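Local coordinates for protein cytochrome C2 (Rhodobacter sphaeroides, PDB 1CXC) that carries electrons through its covalently bound heme c, serving as electron donor to the oxidized bacteriochlorophyll in photosynthetic purple bacteria, at residues Lys10-Cys15 and Trp114-Gln119; Thr17-Val22 and Gly98-Lys103; Leu69-Asp72 and Gln78-Gln81. All blocks are in the same frame, centred on the assembly; numbering follows the deposited sequence.

In the fold
All three contacts meet on one heme c, each holding a different part of it. Interaction 1 joins the N-terminal and C-terminal helices and supplies the Cys15 attachment; interaction 2, nested inside that chain loop, brings the two axial ligands to the iron; interaction 3, nested within interaction 2, puts Trp71 and Tyr79 beside the porphyrin. Their centres are about 12 Å (1 and 2), about 14 Å (1 and 3) and about 13 Å (2 and 3) apart. Direct packing connects them: Phe12 CZ lies 3.8 Å from Ile21 CD1, Trp114 CH2 3.7 Å from Trp71 O, and Tyr79 OH 3.5 Å from the axial sulfur, Met100 SD.

Interaction 1. Residues Lys10-Cys15 and Trp114-Gln119; sequences KAFNQC and WAYLQQ. With HEC (heme c), chain B.
Phe12 and Tyr116 carry this contact almost alone, their side chains crossing at about a right angle. The tight part is small: Tyr116 CE2 comes within 3.9 Å of Phe12 CG and the same distance from Phe12 CB, so one corner of the phenol rests against the root of the other ring. The ring planes are inclined at 49°, an oblique meeting that is neither a stack nor an edge-to-face pair. Both side chains have CG anti to the backbone N (chi1 -170° in Phe12, 167° in Tyr116), which throws the two rings across the gap between the turn and the C-terminal helix. Phe12 is gripped from its own segment as well. Cys15 CB sits 3.5 Å above one ring face, near the rim, and Cys15 SG continues into the thioether bond to heme CAB, at 2.0 Å. The phenylalanine thus lies between the C-terminal helix and the heme attachment. Packing slackens quickly elsewhere: Leu117 CD2 gets no nearer to Phe12 CE1 than 4.7 Å, and Lys10 and Asn13 sit on the exposed flank of their segment. The pairing of N-terminal and C-terminal helices is a hallmark of the cytochrome c fold. Here the 3-10 turn after helix 5-11 leans on helix 107-120 through Phe12, while Ile21 of strand 21-22 and Ala30 of strand 28-30 touch both Phe12 and Tyr116.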
loop_
_atom_site.group_PDB
_atom_site.type_symbol
_atom_site.label_atom_id
_atom_site.label_comp_id
_atom_site.label_asym_id
_atom_site.label_seq_id
_atom_site.Cartn_x
_atom_site.Cartn_y
_atom_site.Cartn_z
ATOM N N LYS A 10 12.439 -8.548 -2.312
ATOM C CA LYS A 10 13.120 -8.754 -1.043
ATOM C C LYS A 10 12.702 -7.723 -0.029
ATOM O O LYS A 10 12.564 -7.986 1.162
ATOM C CB LYS A 10 14.617 -8.627 -1.222
ATOM C CG LYS A 10 15.376 -8.959 0.058
ATOM C CD LYS A 10 16.873 -8.784 -0.184
ATOM C CE LYS A 10 17.687 -9.501 0.886
ATOM N N ALA A 11 12.641 -6.466 -0.441
ATOM C CA ALA A 11 12.255 -5.420 0.486
ATOM C C ALA A 11 10.816 -5.554 0.978
ATOM O O ALA A 11 10.503 -5.181 2.111
ATOM C CB ALA A 11 12.418 -4.080 -0.226
ATOM N N PHE A 12 9.995 -6.305 0.239
ATOM C CA PHE A 12 8.597 -6.517 0.599
ATOM C C PHE A 12 8.429 -7.465 1.793
ATOM O O PHE A 12 7.379 -7.540 2.437
ATOM C CB PHE A 12 7.834 -7.050 -0.615
ATOM C CG PHE A 12 6.327 -7.082 -0.424
ATOM C CD1 PHE A 12 5.621 -5.893 -0.365
ATOM C CD2 PHE A 12 5.692 -8.280 -0.188
ATOM C CE1 PHE A 12 4.277 -5.909 -0.045
ATOM C CE2 PHE A 12 4.352 -8.297 0.140
ATOM C CZ PHE A 12 3.642 -7.112 0.215
ATOM N N ASN A 13 9.487 -8.172 2.189
ATOM C CA ASN A 13 9.344 -9.046 3.338
ATOM C C ASN A 13 8.945 -8.234 4.533
ATOM O O ASN A 13 8.284 -8.746 5.410
ATOM C CB ASN A 13 10.646 -9.729 3.709
ATOM C CG ASN A 13 11.228 -10.620 2.629
ATOM O OD1 ASN A 13 12.448 -10.658 2.455
ATOM N ND2 ASN A 13 10.401 -11.362 1.886
ATOM N N GLN A 14 9.443 -7.005 4.674
ATOM C CA GLN A 14 9.079 -6.202 5.836
ATOM C C GLN A 14 7.579 -5.990 5.951
ATOM O O GLN A 14 7.062 -5.676 7.023
ATOM C CB GLN A 14 9.696 -4.816 5.798
ATOM C CG GLN A 14 10.757 -4.579 4.739
ATOM C CD GLN A 14 11.585 -3.335 5.037
ATOM O OE1 GLN A 14 11.590 -2.820 6.157
ATOM N NE2 GLN A 14 12.308 -2.819 4.048
ATOM N N CYS A 15 6.926 -5.851 4.812
ATOM C CA CYS A 15 5.494 -5.626 4.770
ATOM C C CYS A 15 4.671 -6.862 5.097
ATOM O O CYS A 15 3.525 -6.734 5.505
ATOM C CB CYS A 15 5.094 -5.187 3.359
ATOM S SG CYS A 15 6.181 -3.975 2.581
ATOM N N TRP A 114 7.450 -0.558 -5.358
ATOM C CA TRP A 114 6.405 -0.198 -6.308
ATOM C C TRP A 114 6.655 -0.916 -7.632
ATOM O O TRP A 114 5.730 -1.409 -8.278
ATOM C CB TRP A 114 6.379 1.318 -6.542
ATOM C CG TRP A 114 5.235 1.715 -7.505
ATOM C CD1 TRP A 114 5.494 2.072 -8.802
ATOM C CD2 TRP A 114 3.895 1.692 -7.228
ATOM N NE1 TRP A 114 4.309 2.303 -9.360
ATOM C CE2 TRP A 114 3.332 2.065 -8.454
ATOM C CE3 TRP A 114 3.094 1.396 -6.143
ATOM C CZ2 TRP A 114 1.948 2.135 -8.607
ATOM C CZ3 TRP A 114 1.714 1.479 -6.295
ATOM C CH2 TRP A 114 1.144 1.846 -7.511
ATOM N N ALA A 115 7.911 -1.033 -8.059
ATOM C CA ALA A 115 8.191 -1.719 -9.303
ATOM C C ALA A 115 7.834 -3.206 -9.216
ATOM O O ALA A 115 7.342 -3.815 -10.176
ATOM C CB ALA A 115 9.675 -1.580 -9.638
ATOM N N TYR A 116 7.993 -3.788 -8.022
ATOM C CA TYR A 116 7.654 -5.184 -7.795
ATOM C C TYR A 116 6.133 -5.357 -7.871
ATOM O O TYR A 116 5.610 -6.227 -8.562
ATOM C CB TYR A 116 8.200 -5.575 -6.412
ATOM C CG TYR A 116 7.683 -6.890 -5.846
ATOM C CD1 TYR A 116 7.889 -8.067 -6.547
ATOM C CD2 TYR A 116 7.003 -6.899 -4.648
ATOM C CE1 TYR A 116 7.412 -9.275 -6.060
ATOM C CE2 TYR A 116 6.522 -8.093 -4.156
ATOM C CZ TYR A 116 6.728 -9.272 -4.863
ATOM O OH TYR A 116 6.227 -10.472 -4.375
ATOM N N LEU A 117 5.376 -4.390 -7.384
ATOM C CA LEU A 117 3.919 -4.475 -7.429
ATOM C C LEU A 117 3.401 -4.301 -8.844
ATOM O O LEU A 117 2.353 -4.818 -9.197
ATOM C CB LEU A 117 3.291 -3.419 -6.525
ATOM C CG LEU A 117 3.588 -3.539 -5.044
ATOM C CD1 LEU A 117 3.037 -2.324 -4.321
ATOM C CD2 LEU A 117 3.028 -4.837 -4.492
ATOM N N GLN A 118 4.072 -3.503 -9.659
ATOM C CA GLN A 118 3.664 -3.355 -11.034
ATOM C C GLN A 118 3.952 -4.650 -11.777
ATOM O O GLN A 118 3.517 -4.837 -12.914
ATOM C CB GLN A 118 4.419 -2.202 -11.675
ATOM C CG GLN A 118 3.776 -0.872 -11.334
ATOM C CD GLN A 118 2.618 -0.536 -12.280
ATOM O OE1 GLN A 118 2.355 0.615 -12.580
ATOM N NE2 GLN A 118 1.890 -1.508 -12.805
ATOM N N GLN A 119 4.791 -5.532 -11.217
ATOM C CA GLN A 119 5.056 -6.791 -11.884
ATOM C C GLN A 119 4.128 -7.880 -11.416
ATOM O O GLN A 119 3.570 -8.599 -12.214
ATOM C CB GLN A 119 6.449 -7.329 -11.597
ATOM C CG GLN A 119 7.563 -6.426 -12.070
ATOM C CD GLN A 119 7.535 -6.235 -13.565
ATOM O OE1 GLN A 119 7.354 -7.178 -14.330
ATOM N NE2 GLN A 119 7.662 -4.993 -14.018
HETATM FE FE HEC B . 0.509 -1.143 5.063
HETATM C CHA HEC B . -2.541 0.145 4.364
HETATM C CHB HEC B . 1.511 -0.570 1.858
HETATM C CHC HEC B . 3.648 -2.281 5.836
HETATM C CHD HEC B . -0.553 -2.021 8.195
HETATM N NA HEC B . -0.316 -0.343 3.455
HETATM C C1A HEC B . -1.603 0.159 3.345
HETATM C C2A HEC B . -1.838 0.693 2.015
HETATM C C3A HEC B . -0.694 0.521 1.314
HETATM C C4A HEC B . 0.232 -0.154 2.207
HETATM C CMA HEC B . -0.425 1.044 -0.090
HETATM C CAA HEC B . -3.141 1.254 1.464
HETATM C CBA HEC B . -3.864 0.199 0.641
HETATM C CGA HEC B . -5.325 0.483 0.331
HETATM O O1A HEC B . -6.112 -0.439 0.382
HETATM O O2A HEC B . -5.686 1.652 0.236
HETATM N NB HEC B . 2.202 -1.355 4.076
HETATM C C1B HEC B . 2.420 -1.143 2.722
HETATM C C2B HEC B . 3.771 -1.524 2.345
HETATM C C3B HEC B . 4.422 -1.937 3.477
HETATM C C4B HEC B . 3.430 -1.841 4.542
HETATM C CMB HEC B . 4.349 -1.457 0.926
HETATM C CAB HEC B . 5.795 -2.302 3.586
HETATM C CBB HEC B . 6.886 -1.349 3.331
HETATM N NC HEC B . 1.363 -1.928 6.677
HETATM C C1C HEC B . 2.687 -2.331 6.823
HETATM C C2C HEC B . 2.902 -2.947 8.117
HETATM C C3C HEC B . 1.725 -2.875 8.780
HETATM C C4C HEC B . 0.772 -2.257 7.878
HETATM C CMC HEC B . 4.139 -3.724 8.542
HETATM C CAC HEC B . 1.456 -3.346 10.061
HETATM C CBC HEC B . 2.211 -2.923 11.232
HETATM N ND HEC B . -1.172 -0.993 6.048
HETATM C C1D HEC B . -1.463 -1.415 7.343
HETATM C C2D HEC B . -2.810 -1.050 7.724
HETATM C C3D HEC B . -3.348 -0.382 6.680
HETATM C C4D HEC B . -2.342 -0.375 5.634
HETATM C CMD HEC B . -3.488 -1.324 9.065
HETATM C CAD HEC B . -4.613 0.462 6.717
HETATM C CBD HEC B . -4.282 1.949 6.833
HETATM C CGD HEC B . -5.413 2.817 7.403
HETATM O O1D HEC B . -5.147 3.956 7.759
HETATM O O2D HEC B . -6.567 2.499 7.170
#

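Interaction 2. Residues Thr17-Val22 and Gly98-Lys103. With HEC (heme c), chain B.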
loop_
_atom_site.group_PDB
_atom_site.type_symbol
_atom_site.label_atom_id
_atom_site.label_comp_id
_atom_site.label_asym_id
_atom_site.label_seq_id
_atom_site.Cartn_x
_atom_site.Cartn_y
_atom_site.Cartn_z
ATOM N N THR A 17 4.554 -8.669 7.609
ATOM C CA THR A 17 4.124 -8.751 8.979
ATOM C C THR A 17 2.655 -8.387 9.054
ATOM O O THR A 17 1.918 -8.809 9.952
ATOM C CB THR A 17 4.871 -7.709 9.785
ATOM O OG1 THR A 17 6.229 -8.040 9.640
ATOM C CG2 THR A 17 4.477 -7.739 11.239
ATOM N N CYS A 18 2.155 -7.656 8.039
ATOM C CA CYS A 18 0.762 -7.191 8.077
ATOM C C CYS A 18 0.002 -7.353 6.768
ATOM O O CYS A 18 -1.216 -7.389 6.757
ATOM C CB CYS A 18 0.739 -5.692 8.414
ATOM S SG CYS A 18 1.412 -5.310 10.038
ATOM N N HIS A 19 0.699 -7.450 5.656
ATOM C CA HIS A 19 0.044 -7.560 4.367
ATOM C C HIS A 19 0.287 -8.896 3.677
ATOM O O HIS A 19 1.400 -9.415 3.679
ATOM C CB HIS A 19 0.558 -6.465 3.433
ATOM C CG HIS A 19 0.064 -5.073 3.833
ATOM N ND1 HIS A 19 -1.205 -4.603 3.482
ATOM C CD2 HIS A 19 0.797 -4.075 4.446
ATOM C CE1 HIS A 19 -1.202 -3.319 3.903
ATOM N NE2 HIS A 19 -0.077 -2.973 4.449
ATOM N N VAL A 20 -0.494 -9.094 2.637
ATOM C CA VAL A 20 -0.414 -10.280 1.830
ATOM C C VAL A 20 -0.775 -9.891 0.390
ATOM O O VAL A 20 -1.147 -8.744 0.179
ATOM C CB VAL A 20 -1.485 -11.194 2.420
ATOM C CG1 VAL A 20 -2.538 -11.514 1.391
ATOM C CG2 VAL A 20 -0.886 -12.413 3.086
ATOM N N ILE A 21 -0.218 -10.568 -0.617
ATOM C CA ILE A 21 -0.604 -10.338 -2.010
ATOM C C ILE A 21 -1.170 -11.658 -2.536
ATOM O O ILE A 21 -0.430 -12.643 -2.630
ATOM C CB ILE A 21 0.576 -9.886 -2.923
ATOM C CG1 ILE A 21 1.231 -8.605 -2.427
ATOM C CG2 ILE A 21 0.098 -9.693 -4.366
ATOM C CD1 ILE A 21 2.520 -8.266 -3.205
ATOM N N VAL A 22 -2.490 -11.805 -2.480
ATOM C CA VAL A 22 -3.152 -13.028 -2.929
ATOM C C VAL A 22 -3.979 -12.690 -4.160
ATOM O O VAL A 22 -4.854 -11.835 -4.095
ATOM C CB VAL A 22 -4.064 -13.542 -1.799
ATOM C CG1 VAL A 22 -4.921 -14.689 -2.293
ATOM C CG2 VAL A 22 -3.229 -13.969 -0.599
ATOM N N GLY A 98 -3.385 7.642 10.414
ATOM C CA GLY A 98 -3.382 6.373 9.708
ATOM C C GLY A 98 -3.294 5.207 10.687
ATOM O O GLY A 98 -2.991 5.395 11.871
ATOM N N LYS A 99 -3.891 4.078 10.350
ATOM C CA LYS A 99 -3.805 2.921 11.231
ATOM C C LYS A 99 -2.497 2.164 11.007
ATOM O O LYS A 99 -2.262 1.163 11.664
ATOM C CB LYS A 99 -4.948 1.959 10.946
ATOM C CG LYS A 99 -6.329 2.546 11.168
ATOM C CD LYS A 99 -6.797 2.192 12.559
ATOM C CE LYS A 99 -7.781 1.038 12.480
ATOM N NZ LYS A 99 -7.133 -0.183 12.028
ATOM N N MET A 100 -1.823 2.402 9.872
ATOM C CA MET A 100 -0.576 1.719 9.556
ATOM C C MET A 100 0.523 2.321 10.374
ATOM O O MET A 100 0.966 3.425 10.086
ATOM C CB MET A 100 -0.254 1.872 8.068
ATOM C CG MET A 100 1.056 1.265 7.568
ATOM S SD MET A 100 1.104 1.028 5.761
ATOM C CE MET A 100 2.800 1.361 5.486
ATOM N N THR A 101 1.094 1.548 11.286
ATOM C CA THR A 101 2.125 2.114 12.133
ATOM C C THR A 101 3.549 1.772 11.723
ATOM O O THR A 101 4.468 2.398 12.246
ATOM C CB THR A 101 1.894 1.707 13.585
ATOM O OG1 THR A 101 1.910 0.301 13.587
ATOM C CG2 THR A 101 0.553 2.192 14.101
ATOM N N PHE A 102 3.724 1.357 10.482
ATOM C CA PHE A 102 5.060 1.049 10.002
ATOM C C PHE A 102 5.536 2.132 9.054
ATOM O O PHE A 102 4.702 2.757 8.427
ATOM C CB PHE A 102 5.061 -0.279 9.239
ATOM C CG PHE A 102 6.377 -0.619 8.533
ATOM C CD1 PHE A 102 7.369 -1.303 9.215
ATOM C CD2 PHE A 102 6.584 -0.272 7.210
ATOM C CE1 PHE A 102 8.552 -1.651 8.579
ATOM C CE2 PHE A 102 7.766 -0.611 6.584
ATOM C CZ PHE A 102 8.746 -1.308 7.260
ATOM N N LYS A 103 6.764 2.625 9.224
ATOM C CA LYS A 103 7.309 3.609 8.312
ATOM C C LYS A 103 8.521 3.010 7.596
ATOM O O LYS A 103 9.504 2.631 8.249
ATOM C CB LYS A 103 7.810 4.843 9.050
ATOM C CG LYS A 103 6.712 5.660 9.697
ATOM C CD LYS A 103 7.346 6.850 10.388
ATOM C CE LYS A 103 6.287 7.686 11.076
ATOM N NZ LYS A 103 6.900 8.837 11.717
HETATM FE FE HEC B . 0.509 -1.143 5.063
HETATM C CHA HEC B . -2.541 0.145 4.364
HETATM C CHB HEC B . 1.511 -0.570 1.858
HETATM C CHC HEC B . 3.648 -2.281 5.836
HETATM C CHD HEC B . -0.553 -2.021 8.195
HETATM N NA HEC B . -0.316 -0.343 3.455
HETATM C C1A HEC B . -1.603 0.159 3.345
HETATM C C2A HEC B . -1.838 0.693 2.015
HETATM C C3A HEC B . -0.694 0.521 1.314
HETATM C C4A HEC B . 0.232 -0.154 2.207
HETATM C CMA HEC B . -0.425 1.044 -0.090
HETATM C CAA HEC B . -3.141 1.254 1.464
HETATM C CBA HEC B . -3.864 0.199 0.641
HETATM C CGA HEC B . -5.325 0.483 0.331
HETATM O O1A HEC B . -6.112 -0.439 0.382
HETATM O O2A HEC B . -5.686 1.652 0.236
HETATM N NB HEC B . 2.202 -1.355 4.076
HETATM C C1B HEC B . 2.420 -1.143 2.722
HETATM C C2B HEC B . 3.771 -1.524 2.345
HETATM C C3B HEC B . 4.422 -1.937 3.477
HETATM C C4B HEC B . 3.430 -1.841 4.542
HETATM C CMB HEC B . 4.349 -1.457 0.926
HETATM C CAB HEC B . 5.795 -2.302 3.586
HETATM C CBB HEC B . 6.886 -1.349 3.331
HETATM N NC HEC B . 1.363 -1.928 6.677
HETATM C C1C HEC B . 2.687 -2.331 6.823
HETATM C C2C HEC B . 2.902 -2.947 8.117
HETATM C C3C HEC B . 1.725 -2.875 8.780
HETATM C C4C HEC B . 0.772 -2.257 7.878
HETATM C CMC HEC B . 4.139 -3.724 8.542
HETATM C CAC HEC B . 1.456 -3.346 10.061
HETATM C CBC HEC B . 2.211 -2.923 11.232
HETATM N ND HEC B . -1.172 -0.993 6.048
HETATM C C1D HEC B . -1.463 -1.415 7.343
HETATM C C2D HEC B . -2.810 -1.050 7.724
HETATM C C3D HEC B . -3.348 -0.382 6.680
HETATM C C4D HEC B . -2.342 -0.375 5.634
HETATM C CMD HEC B . -3.488 -1.324 9.065
HETATM C CAD HEC B . -4.613 0.462 6.717
HETATM C CBD HEC B . -4.282 1.949 6.833
HETATM C CGD HEC B . -5.413 2.817 7.403
HETATM O O1D HEC B . -5.147 3.956 7.759
HETATM O O2D HEC B . -6.567 2.499 7.170
#
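The heme is the flat group between His19 and Met100, with His19 NE2 on one face and Met100 SD on the other. The imidazole meets the porphyrin through its edge, with the iron 2.0 Å from His19 NE2; heme ND and the sulfur beyond also lie near the ring plane. From the opposite face Met100 SD binds the same iron at 2.4 Å, and the angle from His19 NE2 through the iron to Met100 SD is about 178°. The two residues meet through the metal, which stands between NE2 and SD, 4.4 Å apart. Met100 has CG anti to its backbone nitrogen (chi1 178°) and reaches in nearly extended as far as the sulfur, where the chain bends and lays CE over heme NB. On the histidine side, Cys18 SG forms the second thioether, to CAC, completing the CXXCH heme-binding motif with Cys15. On the methionine side, Phe102 CE2 approaches the vinyl-derived carbon CBB to 3.4 Å, obliquely to its ring, while Lys99 N gives a nearly straight hydrogen bond to propionate O1D (2.9 Å, 172°). His19 ND1 is hydrogen-bonded to Pro38 O, which, with the iron bond, helps to fix the ring's rotation. Past the histidine the chain enters strand 21-22, paired antiparallel with 28-30 and touched by helix 107-120 through Ile21; the methionine loop runs between helices 83-91 and 107-120, with Met100 against Pro83.

Interaction 3. Residues Leu69-Asp72 and Gln78-Gln81. With HEC (heme c), chain B.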
loop_
_atom_site.group_PDB
_atom_site.type_symbol
_atom_site.label_atom_id
_atom_site.label_comp_id
_atom_site.label_asym_id
_atom_site.label_seq_id
_atom_site.Cartn_x
_atom_site.Cartn_y
_atom_site.Cartn_z
ATOM N N LEU A 69 -8.140 9.828 -4.116
ATOM C CA LEU A 69 -6.795 9.259 -4.163
ATOM C C LEU A 69 -6.746 7.813 -4.648
ATOM O O LEU A 69 -7.567 6.992 -4.249
ATOM C CB LEU A 69 -6.152 9.301 -2.793
ATOM C CG LEU A 69 -4.919 8.404 -2.605
ATOM C CD1 LEU A 69 -3.776 8.902 -3.469
ATOM C CD2 LEU A 69 -4.507 8.335 -1.138
ATOM N N ALA A 70 -6.081 7.575 -5.766
ATOM C CA ALA A 70 -5.914 6.230 -6.307
ATOM C C ALA A 70 -4.403 5.977 -6.271
ATOM O O ALA A 70 -3.612 6.831 -6.652
ATOM C CB ALA A 70 -6.400 6.222 -7.741
ATOM N N TRP A 71 -3.936 4.781 -5.940
ATOM C CA TRP A 71 -2.502 4.603 -5.777
ATOM C C TRP A 71 -1.622 4.621 -7.007
ATOM O O TRP A 71 -1.919 3.951 -8.011
ATOM C CB TRP A 71 -2.254 3.307 -4.993
ATOM C CG TRP A 71 -2.775 3.403 -3.565
ATOM C CD1 TRP A 71 -3.882 2.696 -3.180
ATOM C CD2 TRP A 71 -2.282 4.217 -2.577
ATOM N NE1 TRP A 71 -4.082 3.076 -1.941
ATOM C CE2 TRP A 71 -3.161 3.957 -1.537
ATOM C CE3 TRP A 71 -1.259 5.153 -2.436
ATOM C CZ2 TRP A 71 -3.039 4.595 -0.330
ATOM C CZ3 TRP A 71 -1.134 5.809 -1.222
ATOM C CH2 TRP A 71 -2.013 5.521 -0.180
ATOM N N ASP A 72 -0.720 5.607 -7.084
ATOM C CA ASP A 72 0.253 5.620 -8.149
ATOM C C ASP A 72 1.626 5.640 -7.475
ATOM O O ASP A 72 1.697 5.781 -6.250
ATOM C CB ASP A 72 0.104 6.787 -9.118
ATOM C CG ASP A 72 -0.133 8.123 -8.460
ATOM O OD1 ASP A 72 0.277 8.279 -7.318
ATOM O OD2 ASP A 72 -0.307 9.082 -9.213
ATOM N N GLN A 78 5.291 8.402 -0.991
ATOM C CA GLN A 78 5.226 9.373 0.075
ATOM C C GLN A 78 4.499 8.724 1.232
ATOM O O GLN A 78 4.824 8.889 2.395
ATOM C CB GLN A 78 4.414 10.582 -0.352
ATOM C CG GLN A 78 5.130 11.489 -1.342
ATOM C CD GLN A 78 4.168 12.491 -1.976
ATOM N N TYR A 79 3.456 7.974 0.936
ATOM C CA TYR A 79 2.671 7.349 1.975
ATOM C C TYR A 79 3.427 6.340 2.812
ATOM O O TYR A 79 3.377 6.410 4.029
ATOM C CB TYR A 79 1.457 6.693 1.353
ATOM C CG TYR A 79 0.697 5.817 2.329
ATOM C CD1 TYR A 79 -0.066 6.392 3.312
ATOM C CD2 TYR A 79 0.791 4.438 2.214
ATOM C CE1 TYR A 79 -0.734 5.591 4.204
ATOM C CE2 TYR A 79 0.112 3.635 3.097
ATOM C CZ TYR A 79 -0.639 4.215 4.090
ATOM O OH TYR A 79 -1.319 3.410 4.991
ATOM N N VAL A 80 4.090 5.351 2.193
ATOM C CA VAL A 80 4.808 4.340 2.976
ATOM C C VAL A 80 5.897 4.938 3.848
ATOM O O VAL A 80 6.300 4.303 4.817
ATOM C CB VAL A 80 5.414 3.226 2.091
ATOM C CG1 VAL A 80 4.317 2.537 1.301
ATOM C CG2 VAL A 80 6.514 3.755 1.175
ATOM N N GLN A 81 6.475 6.096 3.492
ATOM C CA GLN A 81 7.502 6.689 4.322
ATOM C C GLN A 81 6.963 7.295 5.607
ATOM O O GLN A 81 7.676 7.438 6.586
ATOM C CB GLN A 81 8.265 7.720 3.529
ATOM C CG GLN A 81 9.116 7.049 2.464
ATOM C CD GLN A 81 9.975 8.048 1.705
ATOM O OE1 GLN A 81 10.959 8.552 2.237
ATOM N NE2 GLN A 81 9.605 8.409 0.469
HETATM FE FE HEC B . 0.509 -1.143 5.063
HETATM C CHA HEC B . -2.541 0.145 4.364
HETATM C CHB HEC B . 1.511 -0.570 1.858
HETATM C CHC HEC B . 3.648 -2.281 5.836
HETATM C CHD HEC B . -0.553 -2.021 8.195
HETATM N NA HEC B . -0.316 -0.343 3.455
HETATM C C1A HEC B . -1.603 0.159 3.345
HETATM C C2A HEC B . -1.838 0.693 2.015
HETATM C C3A HEC B . -0.694 0.521 1.314
HETATM C C4A HEC B . 0.232 -0.154 2.207
HETATM C CMA HEC B . -0.425 1.044 -0.090
HETATM C CAA HEC B . -3.141 1.254 1.464
HETATM C CBA HEC B . -3.864 0.199 0.641
HETATM C CGA HEC B . -5.325 0.483 0.331
HETATM O O1A HEC B . -6.112 -0.439 0.382
HETATM O O2A HEC B . -5.686 1.652 0.236
HETATM N NB HEC B . 2.202 -1.355 4.076
HETATM C C1B HEC B . 2.420 -1.143 2.722
HETATM C C2B HEC B . 3.771 -1.524 2.345
HETATM C C3B HEC B . 4.422 -1.937 3.477
HETATM C C4B HEC B . 3.430 -1.841 4.542
HETATM C CMB HEC B . 4.349 -1.457 0.926
HETATM C CAB HEC B . 5.795 -2.302 3.586
HETATM C CBB HEC B . 6.886 -1.349 3.331
HETATM N NC HEC B . 1.363 -1.928 6.677
HETATM C C1C HEC B . 2.687 -2.331 6.823
HETATM C C2C HEC B . 2.902 -2.947 8.117
HETATM C C3C HEC B . 1.725 -2.875 8.780
HETATM C C4C HEC B . 0.772 -2.257 7.878
HETATM C CMC HEC B . 4.139 -3.724 8.542
HETATM C CAC HEC B . 1.456 -3.346 10.061
HETATM C CBC HEC B . 2.211 -2.923 11.232
HETATM N ND HEC B . -1.172 -0.993 6.048
HETATM C C1D HEC B . -1.463 -1.415 7.343
HETATM C C2D HEC B . -2.810 -1.050 7.724
HETATM C C3D HEC B . -3.348 -0.382 6.680
HETATM C C4D HEC B . -2.342 -0.375 5.634
HETATM C CMD HEC B . -3.488 -1.324 9.065
HETATM C CAD HEC B . -4.613 0.462 6.717
HETATM C CBD HEC B . -4.282 1.949 6.833
HETATM C CGD HEC B . -5.413 2.817 7.403
HETATM O O1D HEC B . -5.147 3.956 7.759
HETATM O O2D HEC B . -6.567 2.499 7.170
#
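Trp71 and Tyr79 meet through their rings, and the contact between them is apolar. The far corner of the indole, CH2, lies over one face of the tyrosine, toward the rim, 3.7 Å from Tyr79 CG; the planes are tilted by 47°, so the rings lean together without stacking. Apolar packing also holds the indole on both faces: Leu69 CD2 covers one, near the rim, and heme methyl CMA stands over the centre of the other. Against the heme, Tyr79 points inward, its CG anti to the backbone N (chi1 170°), bringing OH to 3.5 Å from the meso carbon CHA while heme C4A lies in the plane of its ring, at the edge. From these two segments the heme receives one hydrogen bond, Trp71 NE1 to propionate O2A, at 3.1 Å and a somewhat bent 155°. Replacing Trp71 with a leucine would probably leave O2A without this donor and open a gap between Leu69 and the heme methyl, beside Tyr79. One indole thus does two jobs, pressing its carbon rim on the tyrosine and offering its N-H to a carboxylate, which is likely to ease the burden of that propionate's negative charge at the heme edge.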